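Local structure of extracellular solute-binding protein family 1 (Kribbella flavida, 5IXP) at residues Arg355-Arg369 and Ala380-Ala392. The protein probably binds an extracellular solute, perhaps a sugar, and delivers it to an ABC transporter for uptake into the cell. Sequence-based numbering, arbitrary orientation.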
ATOM      1  N   ARG A 355      -5.757 -13.746  10.278  1.00 27.44           N
ATOM      2  CA  ARG A 355      -4.409 -13.595  10.805  1.00 27.46           C
ATOM      3  C   ARG A 355      -3.404 -13.344   9.686  1.00 24.61           C
ATOM      4  O   ARG A 355      -2.239 -13.741   9.781  1.00 24.63           O
ATOM      5  CB  ARG A 355      -4.027 -14.821  11.639  1.00 30.65           C
ATOM      6  CG  ARG A 355      -4.869 -14.961  12.916  1.00 35.77           C
ATOM      7  CD  ARG A 355      -3.976 -15.074  14.144  1.00 43.29           C
ATOM      8  NE  ARG A 355      -3.840 -13.807  14.845  1.00 56.01           N
ATOM      9  CZ  ARG A 355      -3.057 -13.617  15.904  1.00 59.72           C
ATOM     10  NH1 ARG A 355      -2.317 -14.617  16.369  1.00 60.74           N
ATOM     11  NH2 ARG A 355      -2.996 -12.417  16.487  1.00 61.26           N
ATOM     12  N   ASP A 356      -3.842 -12.643   8.636  1.00 22.45           N
ATOM     13  CA  ASP A 356      -3.008 -12.488   7.445  1.00 23.26           C
ATOM     14  C   ASP A 356      -1.694 -11.777   7.758  1.00 22.09           C
ATOM     15  O   ASP A 356      -0.628 -12.185   7.278  1.00 21.56           O
ATOM     16  CB  ASP A 356      -3.775 -11.733   6.362  1.00 22.32           C
ATOM     17  CG  ASP A 356      -3.397 -12.190   4.970  1.00 26.89           C
ATOM     18  OD1 ASP A 356      -3.924 -13.230   4.533  1.00 30.43           O
ATOM     19  OD2 ASP A 356      -2.566 -11.526   4.321  1.00 29.51           O
ATOM     20  N   GLY A 357      -1.745 -10.714   8.559  1.00 22.32           N
ATOM     21  CA  GLY A 357      -0.528  -9.974   8.858  1.00 21.62           C
ATOM     22  C   GLY A 357       0.446 -10.777   9.698  1.00 22.94           C
ATOM     23  O   GLY A 357       1.664 -10.719   9.482  1.00 20.19           O
ATOM     24  N   GLU A 358      -0.075 -11.540  10.662  1.00 23.12           N
ATOM     25  CA  GLU A 358       0.776 -12.365  11.509  1.00 25.30           C
ATOM     26  C   GLU A 358       1.429 -13.482  10.709  1.00 23.49           C
ATOM     27  O   GLU A 358       2.600 -13.806  10.935  1.00 22.11           O
ATOM     28  CB  GLU A 358      -0.041 -12.948  12.662  1.00 25.74           C
ATOM     29  CG  GLU A 358      -0.507 -11.927  13.686  1.00 29.10           C
ATOM     30  CD  GLU A 358      -1.764 -11.157  13.268  1.00 36.10           C
ATOM     31  OE1 GLU A 358      -2.269 -11.332  12.136  1.00 33.89           O
ATOM     32  OE2 GLU A 358      -2.252 -10.363  14.090  1.00 40.21           O
ATOM     33  N   ILE A 359       0.685 -14.085   9.775  1.00 19.48           N
ATOM     34  CA  ILE A 359       1.259 -15.115   8.909  1.00 18.92           C
ATOM     35  C   ILE A 359       2.315 -14.509   8.001  1.00 19.28           C
ATOM     36  O   ILE A 359       3.419 -15.048   7.848  1.00 19.36           O
ATOM     37  CB  ILE A 359       0.154 -15.806   8.086  1.00 20.60           C
ATOM     38  CG1 ILE A 359      -0.820 -16.558   8.988  1.00 21.17           C
ATOM     39  CG2 ILE A 359       0.757 -16.729   7.011  1.00 18.39           C
ATOM     40  CD1 ILE A 359      -2.059 -17.058   8.236  1.00 21.36           C
ATOM     41  N   ASN A 360       1.984 -13.387   7.360  1.00 20.47           N
ATOM     42  CA  ASN A 360       2.940 -12.768   6.453  1.00 20.35           C
ATOM     43  C   ASN A 360       4.238 -12.412   7.165  1.00 19.25           C
ATOM     44  O   ASN A 360       5.315 -12.501   6.568  1.00 20.16           O
ATOM     45  CB  ASN A 360       2.337 -11.525   5.805  1.00 18.02           C
ATOM     46  CG  ASN A 360       3.196 -11.010   4.680  1.00 19.01           C
ATOM     47  OD1 ASN A 360       3.483 -11.745   3.740  1.00 20.46           O
ATOM     48  ND2 ASN A 360       3.622  -9.745   4.769  1.00 18.60           N
ATOM     49  N   GLN A 361       4.151 -12.029   8.442  0.52 19.04           N
ATOM     50  CA  GLN A 361       5.341 -11.640   9.193  0.52 19.15           C
ATOM     51  C   GLN A 361       6.331 -12.794   9.311  0.52 19.89           C
ATOM     52  O   GLN A 361       7.548 -12.586   9.227  0.52 19.23           O
ATOM     53  CB  GLN A 361       4.931 -11.131  10.578  0.52 21.82           C
ATOM     54  CG  GLN A 361       6.068 -10.539  11.388  0.52 25.48           C
ATOM     55  CD  GLN A 361       5.614  -9.966  12.722  0.52 30.04           C
ATOM     56  OE1 GLN A 361       4.607  -9.258  12.806  0.52 31.44           O
ATOM     57  NE2 GLN A 361       6.358 -10.275  13.777  0.52 33.79           N
ATOM     58  N   VAL A 362       5.840 -14.020   9.503  1.00 21.02           N
ATOM     59  CA  VAL A 362       6.768 -15.142   9.628  1.00 21.00           C
ATOM     60  C   VAL A 362       7.428 -15.430   8.282  1.00 17.92           C
ATOM     61  O   VAL A 362       8.615 -15.771   8.226  1.00 19.23           O
ATOM     62  CB  VAL A 362       6.095 -16.394  10.235  1.00 23.49           C
ATOM     63  CG1 VAL A 362       5.110 -16.019  11.335  1.00 27.79           C
ATOM     64  CG2 VAL A 362       5.457 -17.281   9.185  1.00 25.10           C
ATOM     65  N   PHE A 363       6.694 -15.251   7.173  1.00 16.81           N
ATOM     66  CA  PHE A 363       7.301 -15.468   5.862  1.00 15.10           C
ATOM     67  C   PHE A 363       8.337 -14.398   5.547  1.00 15.11           C
ATOM     68  O   PHE A 363       9.407 -14.705   5.006  1.00 15.27           O
ATOM     69  CB  PHE A 363       6.233 -15.519   4.767  1.00 15.29           C
ATOM     70  CG  PHE A 363       5.541 -16.848   4.660  1.00 19.68           C
ATOM     71  CD1 PHE A 363       6.109 -17.883   3.928  1.00 18.45           C
ATOM     72  CD2 PHE A 363       4.330 -17.069   5.302  1.00 20.31           C
ATOM     73  CE1 PHE A 363       5.482 -19.110   3.826  1.00 22.46           C
ATOM     74  CE2 PHE A 363       3.693 -18.295   5.206  1.00 20.36           C
ATOM     75  CZ  PHE A 363       4.272 -19.320   4.464  1.00 21.39           C
ATOM     76  N   THR A 364       8.049 -13.136   5.874  1.00 15.49           N
ATOM     77  CA  THR A 364       9.012 -12.093   5.542  1.00 16.43           C
ATOM     78  C   THR A 364      10.230 -12.153   6.453  1.00 17.83           C
ATOM     79  O   THR A 364      11.347 -11.861   6.006  1.00 17.82           O
ATOM     80  CB  THR A 364       8.367 -10.701   5.596  1.00 16.55           C
ATOM     81  OG1 THR A 364       7.826 -10.447   6.899  1.00 17.63           O
ATOM     82  CG2 THR A 364       7.262 -10.580   4.549  1.00 16.02           C
ATOM     83  N   GLU A 365      10.046 -12.538   7.722  1.00 17.41           N
ATOM     84  CA  GLU A 365      11.205 -12.749   8.587  1.00 20.23           C
ATOM     85  C   GLU A 365      12.091 -13.845   8.019  1.00 18.51           C
ATOM     86  O   GLU A 365      13.320 -13.700   7.972  1.00 17.97           O
ATOM     87  CB  GLU A 365      10.764 -13.099  10.016  1.00 19.16           C
ATOM     88  CG  GLU A 365      10.195 -11.904  10.786  1.00 23.37           C
ATOM     89  CD  GLU A 365       9.624 -12.268  12.146  1.00 29.99           C
ATOM     90  OE1 GLU A 365       9.636 -13.463  12.510  1.00 32.31           O
ATOM     91  OE2 GLU A 365       9.155 -11.350  12.854  1.00 31.46           O
ATOM     92  N   ALA A 366      11.479 -14.937   7.553  1.00 17.99           N
ATOM     93  CA  ALA A 366      12.255 -16.026   6.975  1.00 17.15           C
ATOM     94  C   ALA A 366      12.978 -15.573   5.713  1.00 17.77           C
ATOM     95  O   ALA A 366      14.159 -15.884   5.516  1.00 17.50           O
ATOM     96  CB  ALA A 366      11.345 -17.220   6.684  1.00 16.52           C
ATOM     97  N   LEU A 367      12.288 -14.831   4.844  1.00 17.06           N
ATOM     98  CA  LEU A 367      12.928 -14.384   3.616  1.00 15.51           C
ATOM     99  C   LEU A 367      14.079 -13.424   3.914  1.00 16.24           C
ATOM    100  O   LEU A 367      15.118 -13.471   3.248  1.00 16.30           O
ATOM    101  CB  LEU A 367      11.896 -13.746   2.686  1.00 14.65           C
ATOM    102  CG  LEU A 367      12.427 -13.316   1.318  1.00 14.07           C
ATOM    103  CD1 LEU A 367      13.112 -14.479   0.607  1.00 16.94           C
ATOM    104  CD2 LEU A 367      11.279 -12.760   0.477  1.00 16.57           C
ATOM    105  N   ALA A 368      13.920 -12.567   4.930  1.00 16.85           N
ATOM    106  CA  ALA A 368      15.003 -11.669   5.315  1.00 17.75           C
ATOM    107  C   ALA A 368      16.220 -12.450   5.797  1.00 18.21           C
ATOM    108  O   ALA A 368      17.361 -12.062   5.523  1.00 18.48           O
ATOM    109  CB  ALA A 368      14.530 -10.692   6.395  1.00 19.17           C
ATOM    110  N   ARG A 369      16.001 -13.550   6.523  1.00 17.41           N
ATOM    111  CA  ARG A 369      17.130 -14.369   6.961  1.00 19.58           C
ATOM    112  C   ARG A 369      17.877 -14.960   5.771  1.00 19.21           C
ATOM    113  O   ARG A 369      19.111 -15.020   5.775  1.00 20.75           O
ATOM    114  CB  ARG A 369      16.656 -15.469   7.911  1.00 19.17           C
ATOM    115  CG  ARG A 369      16.206 -14.950   9.289  1.00 18.07           C
ATOM    116  CD  ARG A 369      16.014 -16.089  10.289  1.00 20.52           C
ATOM    117  NE  ARG A 369      15.031 -17.081   9.847  1.00 20.73           N
ATOM    118  CZ  ARG A 369      13.729 -17.034  10.121  1.00 21.18           C
ATOM    119  NH1 ARG A 369      13.220 -16.027  10.832  1.00 22.12           N
ATOM    120  NH2 ARG A 369      12.929 -17.998   9.677  1.00 20.57           N
ATOM    121  N   ALA A 380      14.818 -21.975   5.882  1.00 17.65           N
ATOM    122  CA  ALA A 380      13.949 -20.839   6.176  1.00 18.79           C
ATOM    123  C   ALA A 380      12.512 -21.118   5.752  1.00 18.42           C
ATOM    124  O   ALA A 380      11.563 -20.721   6.444  1.00 17.04           O
ATOM    125  CB  ALA A 380      14.484 -19.587   5.486  1.00 19.11           C
ATOM    126  N   TRP A 381      12.331 -21.774   4.605  1.00 15.71           N
ATOM    127  CA  TRP A 381      10.982 -22.070   4.147  1.00 18.01           C
ATOM    128  C   TRP A 381      10.289 -23.038   5.095  1.00 19.01           C
ATOM    129  O   TRP A 381       9.114 -22.844   5.430  1.00 19.18           O
ATOM    130  CB  TRP A 381      11.015 -22.622   2.720  1.00 21.19           C
ATOM    131  CG  TRP A 381       9.673 -23.086   2.235  1.00 21.33           C
ATOM    132  CD1 TRP A 381       9.220 -24.373   2.175  1.00 24.35           C
ATOM    133  CD2 TRP A 381       8.610 -22.262   1.743  1.00 19.84           C
ATOM    134  NE1 TRP A 381       7.936 -24.399   1.674  1.00 23.73           N
ATOM    135  CE2 TRP A 381       7.541 -23.116   1.402  1.00 23.02           C
ATOM    136  CE3 TRP A 381       8.461 -20.884   1.552  1.00 20.58           C
ATOM    137  CZ2 TRP A 381       6.335 -22.639   0.890  1.00 20.66           C
ATOM    138  CZ3 TRP A 381       7.265 -20.410   1.037  1.00 20.09           C
ATOM    139  CH2 TRP A 381       6.215 -21.287   0.715  1.00 19.93           C
ATOM    140  N   LYS A 382      11.003 -24.077   5.553  1.00 19.79           N
ATOM    141  CA  LYS A 382      10.401 -24.995   6.511  1.00 23.15           C
ATOM    142  C   LYS A 382      10.054 -24.274   7.805  1.00 20.71           C
ATOM    143  O   LYS A 382       8.983 -24.501   8.378  1.00 23.29           O
ATOM    144  CB  LYS A 382      11.331 -26.178   6.790  1.00 24.08           C
ATOM    145  CG  LYS A 382      11.625 -27.035   5.581  1.00 31.86           C
ATOM    146  CD  LYS A 382      12.550 -28.200   5.963  1.00 35.85           C
ATOM    147  CE  LYS A 382      12.853 -29.101   4.777  1.00 43.99           C
ATOM    148  NZ  LYS A 382      11.635 -29.812   4.285  1.00 47.98           N
ATOM    149  N   GLN A 383      10.940 -23.391   8.274  1.00 17.86           N
ATOM    150  CA  GLN A 383      10.648 -22.660   9.503  1.00 18.64           C
ATOM    151  C   GLN A 383       9.445 -21.746   9.324  1.00 20.20           C
ATOM    152  O   GLN A 383       8.592 -21.659  10.215  1.00 21.27           O
ATOM    153  CB  GLN A 383      11.863 -21.852   9.967  1.00 17.39           C
ATOM    154  CG  GLN A 383      11.570 -21.006  11.202  1.00 18.87           C
ATOM    155  CD  GLN A 383      12.811 -20.375  11.798  1.00 21.02           C
ATOM    156  OE1 GLN A 383      13.925 -20.639  11.352  1.00 20.63           O
ATOM    157  NE2 GLN A 383      12.624 -19.538  12.821  1.00 20.75           N
ATOM    158  N   ALA A 384       9.352 -21.061   8.177  1.00 18.69           N
ATOM    159  CA  ALA A 384       8.188 -20.213   7.929  1.00 20.27           C
ATOM    160  C   ALA A 384       6.902 -21.032   7.957  1.00 22.02           C
ATOM    161  O   ALA A 384       5.907 -20.613   8.560  1.00 20.80           O
ATOM    162  CB  ALA A 384       8.335 -19.476   6.594  1.00 20.38           C
ATOM    163  N   LEU A 385       6.908 -22.218   7.337  1.00 20.49           N
ATOM    164  CA  LEU A 385       5.698 -23.039   7.338  1.00 24.28           C
ATOM    165  C   LEU A 385       5.308 -23.441   8.753  1.00 25.85           C
ATOM    166  O   LEU A 385       4.127 -23.361   9.118  1.00 25.09           O
ATOM    167  CB  LEU A 385       5.876 -24.281   6.460  1.00 23.09           C
ATOM    168  CG  LEU A 385       5.934 -24.057   4.945  1.00 23.91           C
ATOM    169  CD1 LEU A 385       5.906 -25.372   4.191  1.00 27.11           C
ATOM    170  CD2 LEU A 385       4.809 -23.159   4.461  1.00 26.15           C
ATOM    171  N   ARG A 386       6.283 -23.873   9.566  1.00 23.40           N
ATOM    172  CA  ARG A 386       5.994 -24.213  10.959  1.00 25.09           C
ATOM    173  C   ARG A 386       5.391 -23.032  11.701  1.00 25.26           C
ATOM    174  O   ARG A 386       4.378 -23.169  12.397  1.00 26.37           O
ATOM    175  CB  ARG A 386       7.262 -24.671  11.685  1.00 27.52           C
ATOM    176  CG  ARG A 386       7.723 -26.071  11.374  1.00 32.98           C
ATOM    177  CD  ARG A 386       8.750 -26.556  12.417  1.00 35.80           C
ATOM    178  NE  ARG A 386       9.858 -25.617  12.606  1.00 35.07           N
ATOM    179  CZ  ARG A 386      10.941 -25.579  11.834  1.00 37.17           C
ATOM    180  NH1 ARG A 386      11.052 -26.417  10.809  1.00 37.86           N
ATOM    181  NH2 ARG A 386      11.908 -24.701  12.075  1.00 33.36           N
ATOM    182  N   GLU A 387       6.019 -21.862  11.582  1.00 21.20           N
ATOM    183  CA  GLU A 387       5.564 -20.701  12.333  1.00 20.81           C
ATOM    184  C   GLU A 387       4.241 -20.171  11.804  1.00 23.83           C
ATOM    185  O   GLU A 387       3.417 -19.685  12.588  1.00 25.91           O
ATOM    186  CB  GLU A 387       6.644 -19.626  12.307  1.00 20.41           C
ATOM    187  CG  GLU A 387       7.933 -20.120  12.948  1.00 25.17           C
ATOM    188  CD  GLU A 387       9.013 -19.069  13.018  1.00 28.58           C
ATOM    189  OE1 GLU A 387       8.886 -18.022  12.353  1.00 33.01           O
ATOM    190  OE2 GLU A 387       9.996 -19.296  13.746  1.00 29.04           O
ATOM    191  N   ALA A 388       4.015 -20.265  10.490  1.00 22.16           N
ATOM    192  CA  ALA A 388       2.754 -19.802   9.920  1.00 22.80           C
ATOM    193  C   ALA A 388       1.588 -20.654  10.397  1.00 25.24           C
ATOM    194  O   ALA A 388       0.487 -20.139  10.629  1.00 26.01           O
ATOM    195  CB  ALA A 388       2.830 -19.805   8.391  1.00 20.82           C
ATOM    196  N   ASP A 389       1.805 -21.962  10.537  1.00 28.01           N
ATOM    197  CA  ASP A 389       0.751 -22.823  11.055  1.00 31.66           C
ATOM    198  C   ASP A 389       0.337 -22.380  12.450  1.00 32.79           C
ATOM    199  O   ASP A 389      -0.859 -22.284  12.752  1.00 31.11           O
ATOM    200  CB  ASP A 389       1.224 -24.273  11.063  1.00 37.65           C
ATOM    201  CG  ASP A 389       0.119 -25.237  10.750  1.00 47.50           C
ATOM    202  OD1 ASP A 389      -0.307 -25.971  11.666  1.00 52.70           O
ATOM    203  OD2 ASP A 389      -0.330 -25.253   9.584  1.00 51.18           O
ATOM    204  N   LYS A 390       1.318 -22.075  13.305  1.00 29.36           N
ATOM    205  CA  LYS A 390       1.018 -21.576  14.639  1.00 31.34           C
ATOM    206  C   LYS A 390       0.343 -20.213  14.568  1.00 30.55           C
ATOM    207  O   LYS A 390      -0.655 -19.970  15.255  1.00 33.78           O
ATOM    208  CB  LYS A 390       2.298 -21.508  15.476  1.00 31.23           C
ATOM    209  N   ALA A 391       0.872 -19.313  13.731  1.00 28.20           N
ATOM    210  CA  ALA A 391       0.279 -17.985  13.588  1.00 28.23           C
ATOM    211  C   ALA A 391      -1.175 -18.070  13.143  1.00 31.40           C
ATOM    212  O   ALA A 391      -2.033 -17.341  13.657  1.00 34.80           O
ATOM    213  CB  ALA A 391       1.087 -17.148  12.596  1.00 28.35           C
ATOM    214  N   ALA A 392      -1.473 -18.949  12.185  1.00 28.59           N
ATOM    215  CA  ALA A 392      -2.841 -19.123  11.723  1.00 31.58           C
ATOM    216  C   ALA A 392      -3.742 -19.719  12.791  1.00 37.98           C
ATOM    217  O   ALA A 392      -4.967 -19.628  12.655  1.00 39.44           O
ATOM    218  CB  ALA A 392      -2.865 -20.008  10.477  1.00 29.53           C
TER
HETATM  219  O   HOH W   1      10.037 -17.570   9.968  1.00 25.02           O
HETATM  220  O   HOH W   2      10.815 -15.981  12.506  1.00 32.55           O
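I359 and F363 lie opposite A388 and A384 where helices 356-369 and 380-392 run antiparallel, their axes 8.6 Å apart at closest approach and their directions 167° apart. A380, A384, A388 and A391 face the partner helix, and I359, V362 and F363 pack against the last three of these alanines. F363 is a knob among W381, A384, L385 and A388. The methyl CB of A384 lies over the face of the F363 ring, 4.2 Å from the centroid, while CZ3 of W381 comes to the ring edge at F363 CE1 (3.6 Å), with the two ring planes 56° apart. V362 is a second knob, among A384, E387, A388 and A391; V362 CG2 packs 3.7 Å from A388 CB.

Polar groups meet at one flank. The guanidinium of R369 stacks on the amide of Q383, planes 19° apart and R369 NH2 3.2 Å from Q383 CD. That amide also donates a nearly straight bond from Q383 NE2 to E387 OE2 (2.8 Å), and its OE1 is hydrogen-bonded to Q375, which also accepts from NE of R369. An alanine in place of Q383 would probably uncover this guanidinium face and leave E387 OE2 without its amide donor. Two waters join R369 to E387 OE1, linking the helices where no direct hydrogen bond does. The whole is a C-terminal antiparallel helical hairpin with knobs-into-holes packing, set against helix 195-209 of this periplasmic-binding-protein-like fold.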